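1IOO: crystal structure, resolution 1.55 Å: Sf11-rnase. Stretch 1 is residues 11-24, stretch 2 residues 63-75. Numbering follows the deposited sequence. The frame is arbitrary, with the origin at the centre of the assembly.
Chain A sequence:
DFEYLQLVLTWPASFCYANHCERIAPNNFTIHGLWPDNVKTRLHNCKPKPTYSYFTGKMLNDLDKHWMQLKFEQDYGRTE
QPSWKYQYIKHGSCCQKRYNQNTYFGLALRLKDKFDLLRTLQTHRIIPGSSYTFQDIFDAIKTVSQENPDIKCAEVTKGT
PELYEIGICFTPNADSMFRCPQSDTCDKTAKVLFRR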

ATOM      1  N   TRP A  11       1.625  -1.793  -6.718  1.00 10.32           N
ATOM      2  CA  TRP A  11       2.399  -2.472  -7.737  1.00  9.12           C
ATOM      3  C   TRP A  11       2.841  -1.400  -8.731  1.00  9.06           C
ATOM      4  O   TRP A  11       2.037  -0.920  -9.525  1.00  8.54           O
ATOM      5  N   PRO A  12       4.107  -0.948  -8.640  1.00  8.19           N
ATOM      6  CA  PRO A  12       4.673   0.106  -9.491  1.00  9.23           C
ATOM      7  C   PRO A  12       4.341   0.082 -10.970  1.00  9.69           C
ATOM      8  O   PRO A  12       3.958   1.109 -11.536  1.00  8.55           O
ATOM      9  N   ALA A  13       4.490  -1.072 -11.608  1.00  8.73           N
ATOM     10  CA  ALA A  13       4.199  -1.164 -13.031  1.00 10.53           C
ATOM     11  C   ALA A  13       2.780  -0.696 -13.331  1.00 10.22           C
ATOM     12  O   ALA A  13       2.541  -0.005 -14.321  1.00 12.33           O
ATOM     13  N   SER A  14       1.836  -1.070 -12.474  1.00  9.99           N
ATOM     14  CA  SER A  14       0.453  -0.663 -12.666  1.00 10.23           C
ATOM     15  C   SER A  14       0.267   0.815 -12.325  1.00 10.29           C
ATOM     16  O   SER A  14      -0.384   1.555 -13.062  1.00 11.02           O
ATOM     17  N   PHE A  15       0.847   1.248 -11.211  1.00  8.63           N
ATOM     18  CA  PHE A  15       0.713   2.635 -10.801  1.00  9.15           C
ATOM     19  C   PHE A  15       1.226   3.587 -11.879  1.00  9.36           C
ATOM     20  O   PHE A  15       0.596   4.601 -12.167  1.00 10.03           O
ATOM     21  N   CYS A  16       2.362   3.251 -12.482  1.00  9.18           N
ATOM     22  CA  CYS A  16       2.965   4.128 -13.479  1.00  9.98           C
ATOM     23  C   CYS A  16       2.286   4.018 -14.839  1.00 11.35           C
ATOM     24  O   CYS A  16       2.568   4.806 -15.747  1.00 12.34           O
ATOM     25  N   TYR A  17       1.395   3.045 -14.986  1.00 11.35           N
ATOM     26  CA  TYR A  17       0.647   2.907 -16.227  1.00 12.26           C
ATOM     27  C   TYR A  17      -0.646   3.716 -16.152  1.00 12.77           C
ATOM     28  O   TYR A  17      -1.148   4.205 -17.165  1.00 13.79           O
ATOM     29  N   ALA A  18      -1.164   3.874 -14.938  1.00 12.64           N
ATOM     30  CA  ALA A  18      -2.408   4.598 -14.720  1.00 14.65           C
ATOM     31  C   ALA A  18      -2.154   6.038 -14.292  1.00 15.05           C
ATOM     32  O   ALA A  18      -3.067   6.866 -14.304  1.00 16.43           O
ATOM     33  N   ASN A  19      -0.916   6.334 -13.908  1.00 14.20           N
ATOM     34  CA  ASN A  19      -0.561   7.681 -13.467  1.00 14.35           C
ATOM     35  C   ASN A  19       0.768   8.115 -14.055  1.00 15.68           C
ATOM     36  O   ASN A  19       1.545   7.290 -14.534  1.00 14.36           O
ATOM     37  N   HIS A  20       1.027   9.417 -14.026  1.00 16.08           N
ATOM     38  CA  HIS A  20       2.294   9.926 -14.509  1.00 17.37           C
ATOM     39  C   HIS A  20       3.365   9.765 -13.440  1.00 17.86           C
ATOM     40  O   HIS A  20       3.216  10.266 -12.325  1.00 18.92           O
ATOM     41  N   CYS A  21       4.435   9.055 -13.780  1.00 16.47           N
ATOM     42  CA  CYS A  21       5.524   8.823 -12.837  1.00 16.45           C
ATOM     43  C   CYS A  21       6.781   9.568 -13.233  1.00 16.05           C
ATOM     44  O   CYS A  21       7.118   9.662 -14.413  1.00 17.62           O
ATOM     45  N   GLU A  22       7.474  10.096 -12.230  1.00 14.41           N
ATOM     46  CA  GLU A  22       8.736  10.782 -12.446  1.00 14.71           C
ATOM     47  C   GLU A  22       9.897   9.880 -12.049  1.00 14.51           C
ATOM     48  O   GLU A  22      11.057  10.183 -12.323  1.00 17.97           O
ATOM     49  N   ARG A  23       9.572   8.775 -11.386  1.00 12.23           N
ATOM     50  CA  ARG A  23      10.573   7.792 -10.976  1.00 11.04           C
ATOM     51  C   ARG A  23      10.416   6.514 -11.779  1.00 12.00           C
ATOM     52  O   ARG A  23       9.323   6.206 -12.256  1.00 12.81           O
ATOM     53  N   ILE A  24      11.511   5.782 -11.956  1.00 12.49           N
ATOM     54  CA  ILE A  24      11.431   4.492 -12.623  1.00 13.49           C
ATOM     55  C   ILE A  24      10.680   3.528 -11.720  1.00 12.31           C
ATOM     56  O   ILE A  24      10.969   3.455 -10.529  1.00 12.63           O
ATOM     57  N   LEU A  63      12.912   5.144   3.240  1.00  9.50           N
ATOM     58  CA  LEU A  63      11.615   5.536   2.707  1.00  7.99           C
ATOM     59  C   LEU A  63      11.666   5.764   1.206  1.00  9.34           C
ATOM     60  O   LEU A  63      10.727   5.413   0.496  1.00  9.21           O
ATOM     61  N   ASP A  64      12.753   6.347   0.711  1.00  9.54           N
ATOM     62  CA  ASP A  64      12.846   6.593  -0.723  1.00  9.26           C
ATOM     63  C   ASP A  64      12.784   5.293  -1.508  1.00  9.48           C
ATOM     64  O   ASP A  64      12.312   5.267  -2.644  1.00 11.14           O
ATOM     65  N   LYS A  65      13.267   4.211  -0.903  1.00  8.77           N
ATOM     66  CA  LYS A  65      13.241   2.921  -1.561  1.00  9.73           C
ATOM     67  C   LYS A  65      11.910   2.193  -1.337  1.00 10.16           C
ATOM     68  O   LYS A  65      11.216   1.854  -2.291  1.00 11.93           O
ATOM     69  N   HIS A  66      11.542   1.999  -0.075  1.00 10.10           N
ATOM     70  CA  HIS A  66      10.359   1.209   0.270  1.00 10.46           C
ATOM     71  C   HIS A  66       9.049   1.964   0.109  1.00  8.76           C
ATOM     72  O   HIS A  66       8.004   1.346  -0.080  1.00  8.37           O
ATOM     73  N   TRP A  67       9.101   3.285   0.227  1.00  7.77           N
ATOM     74  CA  TRP A  67       7.921   4.133   0.053  1.00  8.35           C
ATOM     75  C   TRP A  67       8.206   5.172  -1.021  1.00  8.89           C
ATOM     76  O   TRP A  67       7.902   6.354  -0.871  1.00  8.61           O
ATOM     77  N   MET A  68       8.801   4.716  -2.116  1.00  9.00           N
ATOM     78  CA  MET A  68       9.183   5.608  -3.192  1.00  9.46           C
ATOM     79  C   MET A  68       8.017   6.466  -3.650  1.00  8.09           C
ATOM     80  O   MET A  68       6.924   5.962  -3.910  1.00  8.13           O
ATOM     81  N   GLN A  69       8.250   7.773  -3.711  1.00  7.58           N
ATOM     82  CA  GLN A  69       7.242   8.710  -4.188  1.00  7.34           C
ATOM     83  C   GLN A  69       7.334   8.792  -5.709  1.00  7.31           C
ATOM     84  O   GLN A  69       8.005   9.657  -6.267  1.00  7.63           O
ATOM     85  N   LEU A  70       6.664   7.843  -6.353  1.00  8.05           N
ATOM     86  CA  LEU A  70       6.713   7.629  -7.796  1.00  7.61           C
ATOM     87  C   LEU A  70       6.327   8.844  -8.639  1.00  8.47           C
ATOM     88  O   LEU A  70       6.783   8.962  -9.773  1.00  9.35           O
ATOM     89  N   LYS A  71       5.501   9.738  -8.112  1.00  8.93           N
ATOM     90  CA  LYS A  71       5.022  10.877  -8.907  1.00  9.57           C
ATOM     91  C   LYS A  71       6.006  12.048  -8.953  1.00  9.26           C
ATOM     92  O   LYS A  71       5.806  12.987  -9.726  1.00 10.78           O
ATOM     93  N   PHE A  72       7.070  12.000  -8.159  1.00  7.82           N
ATOM     94  CA  PHE A  72       7.998  13.126  -8.118  1.00  7.62           C
ATOM     95  C   PHE A  72       9.427  12.724  -8.400  1.00  8.94           C
ATOM     96  O   PHE A  72       9.828  11.582  -8.171  1.00  9.52           O
ATOM     97  N   GLU A  73      10.191  13.680  -8.914  1.00  9.04           N
ATOM     98  CA  GLU A  73      11.607  13.483  -9.146  1.00 10.26           C
ATOM     99  C   GLU A  73      12.277  13.082  -7.838  1.00 11.71           C
ATOM    100  O   GLU A  73      11.805  13.453  -6.759  1.00 10.12           O
ATOM    101  N   GLN A  74      13.370  12.333  -7.923  1.00 10.91           N
ATOM    102  CA  GLN A  74      14.066  11.875  -6.729  1.00 10.56           C
ATOM    103  C   GLN A  74      14.517  13.035  -5.835  1.00 10.27           C
ATOM    104  O   GLN A  74      14.336  12.984  -4.619  1.00 11.14           O
ATOM    105  N   ASP A  75      15.104  14.076  -6.422  1.00 10.53           N
ATOM    106  CA  ASP A  75      15.586  15.202  -5.622  1.00 12.40           C
ATOM    107  C   ASP A  75      14.445  15.879  -4.870  1.00 10.66           C
ATOM    108  O   ASP A  75      14.520  16.066  -3.655  1.00  9.88           O
TER

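What fills the apolar centre? Leu70 does, with chi1 m and chi2 t. Its CB leaves the backbone sideways to the first stretch, yet CD1 reaches the helix 12-18, lying 3.6 Å from Phe15 CD2 and 4.4 Å from Pro12 CB. Phe15 points toward the second stretch with chi1 t. The Cys16-Cys21 disulfide, both residues in the m rotamer, adds to this apolar surface: Cys21 SG is 3.9 Å from Leu70 CB.

How does the backbone hold this packing in register? Leu70 O accepts two hydrogen bonds, from Glu22 N at 2.8 Å and from Arg23 N at 3.2 Å, so one carbonyl in the turn from Gln69 to Phe72 anchors two successive residues. Nearby, Lys71 points away overall, but its aliphatic chain still reaches Phe15, with Lys71 CD 3.6 Å from Phe15 CZ at the ring's edge. Water 1 bridges the backbones, donating to His20 O at 2.7 Å and Lys71 O at 2.8 Å.

Where does Arg23 go? It points toward the second stretch; chi1 m brings Arg23 CG to 3.2 Å from Phe72 O, and chi2 and chi3, also m, carry the chain on to the guanidinium. The guanidinium lies between Gln74 CD on one face and Met68 CG on the opposite face. At its edge it forms a two-pronged salt bridge with Asp64: Arg23 NH1 to Asp64 OD2 at 2.9 Å and Arg23 NH2 to Asp64 OD1 at 3.1 Å. Water 2 accepts from Arg23 NH1 at 3.0 Å and lies 2.8 Å from Gln69 O.

What lies at the polar edge? Glu22, m at chi1 and chi2, lays CB 3.4 Å from Phe72 C. Its OE2 accepts a 2.6 Å hydrogen bond from His20 NE2, while its OE1 sits 4.0 Å from Glu73 OE1, a like-charge approach without an attractive pairing.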

ATOM      1  CB  TRP A  11       1.560  -3.553  -8.433  1.00  9.60           C
ATOM      2  CG  TRP A  11       2.313  -4.298  -9.513  1.00  9.56           C
ATOM      3  CD1 TRP A  11       1.933  -4.448 -10.815  1.00 10.49           C
ATOM      4  CD2 TRP A  11       3.579  -4.966  -9.384  1.00  9.39           C
ATOM      5  NE1 TRP A  11       2.880  -5.160 -11.507  1.00 11.51           N
ATOM      6  CE2 TRP A  11       3.902  -5.490 -10.656  1.00  9.49           C
ATOM      7  CE3 TRP A  11       4.470  -5.169  -8.319  1.00  8.12           C
ATOM      8  CZ2 TRP A  11       5.081  -6.205 -10.894  1.00 10.38           C
ATOM      9  CZ3 TRP A  11       5.647  -5.880  -8.555  1.00 10.23           C
ATOM     10  CH2 TRP A  11       5.939  -6.389  -9.837  1.00  9.97           C
ATOM     11  CB  PRO A  12       6.165   0.017  -9.204  1.00 10.00           C
ATOM     12  CG  PRO A  12       6.169  -0.360  -7.752  1.00  9.37           C
ATOM     13  CD  PRO A  12       5.145  -1.477  -7.740  1.00  8.33           C
ATOM     14  CB  ALA A  13       4.410  -2.584 -13.515  1.00  9.77           C
ATOM     15  CB  SER A  14      -0.477  -1.516 -11.801  1.00 11.92           C
ATOM     16  OG  SER A  14      -1.835  -1.200 -12.050  1.00 13.01           O
ATOM     17  CB  PHE A  15       1.483   2.902  -9.504  1.00 10.12           C
ATOM     18  CG  PHE A  15       1.341   4.311  -9.001  1.00 11.21           C
ATOM     19  CD1 PHE A  15       0.311   4.651  -8.133  1.00 14.26           C
ATOM     20  CD2 PHE A  15       2.211   5.304  -9.437  1.00 11.51           C
ATOM     21  CE1 PHE A  15       0.144   5.968  -7.703  1.00 13.90           C
ATOM     22  CE2 PHE A  15       2.058   6.623  -9.022  1.00 13.96           C
ATOM     23  CZ  PHE A  15       1.021   6.957  -8.151  1.00 14.18           C
ATOM     24  CB  CYS A  16       4.462   3.870 -13.567  1.00 10.70           C
ATOM     25  SG  CYS A  16       5.278   4.430 -12.038  1.00 14.10           S
ATOM     26  CB  TYR A  17       0.303   1.438 -16.499  1.00 11.70           C
ATOM     27  CG  TYR A  17      -0.059   1.158 -17.941  1.00 13.57           C
ATOM     28  CD1 TYR A  17       0.925   1.135 -18.930  1.00 15.31           C
ATOM     29  CD2 TYR A  17      -1.381   0.926 -18.320  1.00 14.73           C
ATOM     30  CE1 TYR A  17       0.608   0.884 -20.258  1.00 15.74           C
ATOM     31  CE2 TYR A  17      -1.710   0.676 -19.655  1.00 16.17           C
ATOM     32  CZ  TYR A  17      -0.710   0.656 -20.613  1.00 16.80           C
ATOM     33  OH  TYR A  17      -1.017   0.389 -21.927  1.00 21.44           O
ATOM     34  CB  ALA A  18      -3.236   3.889 -13.663  1.00 13.69           C
ATOM     35  CB  ASN A  19      -0.441   7.725 -11.939  1.00 16.15           C
ATOM     36  CG  ASN A  19      -1.667   7.178 -11.237  1.00 18.24           C
ATOM     37  OD1 ASN A  19      -2.729   7.802 -11.236  1.00 21.22           O
ATOM     38  ND2 ASN A  19      -1.526   6.002 -10.638  1.00 16.50           N
ATOM     39  CB  HIS A  20       2.189  11.400 -14.890  1.00 19.32           C
ATOM     40  CG  HIS A  20       3.499  12.001 -15.286  1.00 21.30           C
ATOM     41  ND1 HIS A  20       4.199  11.586 -16.400  1.00 23.65           N
ATOM     42  CD2 HIS A  20       4.271  12.936 -14.683  1.00 22.92           C
ATOM     43  CE1 HIS A  20       5.347  12.238 -16.463  1.00 23.92           C
ATOM     44  NE2 HIS A  20       5.414  13.063 -15.432  1.00 23.59           N
ATOM     45  CB  CYS A  21       5.866   7.335 -12.747  1.00 14.46           C
ATOM     46  SG  CYS A  21       4.642   6.355 -11.832  1.00 15.71           S
ATOM     47  CB  GLU A  22       8.788  12.080 -11.638  1.00 15.83           C
ATOM     48  CG  GLU A  22       7.942  13.211 -12.206  1.00 19.24           C
ATOM     49  CD  GLU A  22       8.422  13.679 -13.572  1.00 22.29           C
ATOM     50  OE1 GLU A  22       9.648  13.659 -13.814  1.00 22.82           O
ATOM     51  OE2 GLU A  22       7.577  14.083 -14.397  1.00 23.12           O
ATOM     52  CB  ARG A  23      10.408   7.398  -9.495  1.00 10.32           C
ATOM     53  CG  ARG A  23      10.582   8.512  -8.466  1.00  9.32           C
ATOM     54  CD  ARG A  23      11.999   9.086  -8.468  1.00 11.14           C
ATOM     55  NE  ARG A  23      13.006   8.141  -7.976  1.00 11.33           N
ATOM     56  CZ  ARG A  23      13.284   7.931  -6.692  1.00 11.08           C
ATOM     57  NH1 ARG A  23      12.633   8.603  -5.751  1.00 10.53           N
ATOM     58  NH2 ARG A  23      14.220   7.046  -6.345  1.00 10.77           N
ATOM     59  CB  ILE A  24      12.846   3.908 -12.902  1.00 14.47           C
ATOM     60  CG1 ILE A  24      13.600   4.797 -13.895  1.00 15.31           C
ATOM     61  CG2 ILE A  24      12.733   2.483 -13.434  1.00 14.02           C
ATOM     62  CD1 ILE A  24      12.975   4.870 -15.271  1.00 15.66           C
ATOM     63  CB  LEU A  63      11.095   6.788   3.416  1.00  8.41           C
ATOM     64  CG  LEU A  63      10.633   6.531   4.853  1.00  9.09           C
ATOM     65  CD1 LEU A  63      10.355   7.863   5.539  1.00 11.46           C
ATOM     66  CD2 LEU A  63       9.394   5.639   4.844  1.00 10.71           C
ATOM     67  CB  ASP A  64      14.116   7.350  -1.097  1.00 11.02           C
ATOM     68  CG  ASP A  64      14.142   7.705  -2.566  1.00 13.05           C
ATOM     69  OD1 ASP A  64      14.949   7.123  -3.321  1.00 15.70           O
ATOM     70  OD2 ASP A  64      13.325   8.550  -2.978  1.00 10.92           O
ATOM     71  CB  LYS A  65      14.385   2.030  -1.059  1.00  9.78           C
ATOM     72  CG  LYS A  65      14.347   0.618  -1.631  1.00 13.51           C
ATOM     73  CD  LYS A  65      15.441  -0.267  -1.044  1.00 16.04           C
ATOM     74  CE  LYS A  65      15.325  -1.682  -1.590  1.00 19.62           C
ATOM     75  NZ  LYS A  65      16.365  -2.596  -1.032  1.00 23.53           N
ATOM     76  CB  HIS A  66      10.503   0.669   1.686  1.00 11.13           C
ATOM     77  CG  HIS A  66      11.646  -0.283   1.833  1.00 12.00           C
ATOM     78  ND1 HIS A  66      12.808   0.035   2.505  1.00 16.15           N
ATOM     79  CD2 HIS A  66      11.827  -1.526   1.333  1.00 11.44           C
ATOM     80  CE1 HIS A  66      13.655  -0.975   2.408  1.00 12.54           C
ATOM     81  NE2 HIS A  66      13.085  -1.934   1.701  1.00 15.08           N
ATOM     82  CB  TRP A  67       7.575   4.833   1.378  1.00  7.84           C
ATOM     83  CG  TRP A  67       6.150   5.353   1.486  1.00  7.77           C
ATOM     84  CD1 TRP A  67       5.386   5.901   0.488  1.00 10.74           C
ATOM     85  CD2 TRP A  67       5.359   5.430   2.678  1.00  9.45           C
ATOM     86  NE1 TRP A  67       4.171   6.314   0.991  1.00  9.69           N
ATOM     87  CE2 TRP A  67       4.130   6.038   2.332  1.00  8.48           C
ATOM     88  CE3 TRP A  67       5.571   5.046   4.008  1.00  9.55           C
ATOM     89  CZ2 TRP A  67       3.117   6.269   3.267  1.00 10.85           C
ATOM     90  CZ3 TRP A  67       4.565   5.276   4.939  1.00 10.34           C
ATOM     91  CH2 TRP A  67       3.353   5.883   4.562  1.00 11.71           C
ATOM     92  CB  MET A  68       9.739   4.810  -4.373  1.00  8.95           C
ATOM     93  CG  MET A  68      10.474   5.671  -5.389  1.00  9.87           C
ATOM     94  SD  MET A  68      11.218   4.722  -6.728  1.00 12.16           S
ATOM     95  CE  MET A  68      12.564   3.871  -5.875  1.00 10.95           C
ATOM     96  CB  GLN A  69       7.474  10.061  -3.518  1.00  7.33           C
ATOM     97  CG  GLN A  69       7.506   9.940  -1.990  1.00  6.90           C
ATOM     98  CD  GLN A  69       7.995  11.197  -1.307  1.00  7.90           C
ATOM     99  OE1 GLN A  69       7.209  11.971  -0.760  1.00  8.77           O
ATOM    100  NE2 GLN A  69       9.305  11.410  -1.338  1.00  6.88           N
ATOM    101  CB  LEU A  70       5.807   6.450  -8.157  1.00  8.22           C
ATOM    102  CG  LEU A  70       6.188   5.125  -7.489  1.00  9.43           C
ATOM    103  CD1 LEU A  70       5.112   4.087  -7.772  1.00  9.91           C
ATOM    104  CD2 LEU A  70       7.545   4.666  -8.001  1.00 11.96           C
ATOM    105  CB  LYS A  71       3.683  11.371  -8.354  1.00 11.06           C
ATOM    106  CG  LYS A  71       2.533  10.405  -8.569  1.00 14.12           C
ATOM    107  CD  LYS A  71       1.490  10.507  -7.466  1.00 22.12           C
ATOM    108  CE  LYS A  71       0.839  11.874  -7.397  1.00 23.66           C
ATOM    109  NZ  LYS A  71      -0.181  11.911  -6.304  1.00 27.34           N
ATOM    110  CB  PHE A  72       7.945  13.804  -6.738  1.00  9.47           C
ATOM    111  CG  PHE A  72       6.584  14.304  -6.361  1.00  9.92           C
ATOM    112  CD1 PHE A  72       5.652  13.462  -5.761  1.00 10.50           C
ATOM    113  CD2 PHE A  72       6.227  15.621  -6.628  1.00 10.48           C
ATOM    114  CE1 PHE A  72       4.380  13.929  -5.433  1.00 11.09           C
ATOM    115  CE2 PHE A  72       4.962  16.096  -6.306  1.00 12.09           C
ATOM    116  CZ  PHE A  72       4.038  15.256  -5.710  1.00 11.47           C
ATOM    117  CB  GLU A  73      12.237  14.782  -9.657  1.00 12.29           C
ATOM    118  CG  GLU A  73      11.759  15.254 -11.032  1.00 13.26           C
ATOM    119  CD  GLU A  73      10.558  16.205 -10.984  1.00 14.95           C
ATOM    120  OE1 GLU A  73      10.440  17.038 -11.910  1.00 17.17           O
ATOM    121  OE2 GLU A  73       9.736  16.121 -10.044  1.00 15.05           O
ATOM    122  CB  GLN A  74      15.275  11.015  -7.108  1.00 13.13           C
ATOM    123  CG  GLN A  74      16.030  10.498  -5.901  1.00 14.19           C
ATOM    124  CD  GLN A  74      17.000   9.392  -6.255  1.00 17.40           C
ATOM    125  OE1 GLN A  74      17.416   9.262  -7.405  1.00 21.15           O
ATOM    126  NE2 GLN A  74      17.373   8.594  -5.262  1.00 17.35           N
ATOM    127  CB  ASP A  75      16.335  16.215  -6.495  1.00 14.03           C
ATOM    128  CG  ASP A  75      16.945  17.347  -5.680  1.00 18.94           C
ATOM    129  OD1 ASP A  75      17.391  17.097  -4.538  1.00 20.74           O
ATOM    130  OD2 ASP A  75      16.994  18.486  -6.184  1.00 22.73           O
TER
HETATM  131  O   HOH W   1       3.756  12.839 -11.680  1.00 33.32           O
HETATM  132  O   HOH W   2      10.504  10.711  -5.548  1.00  9.85           O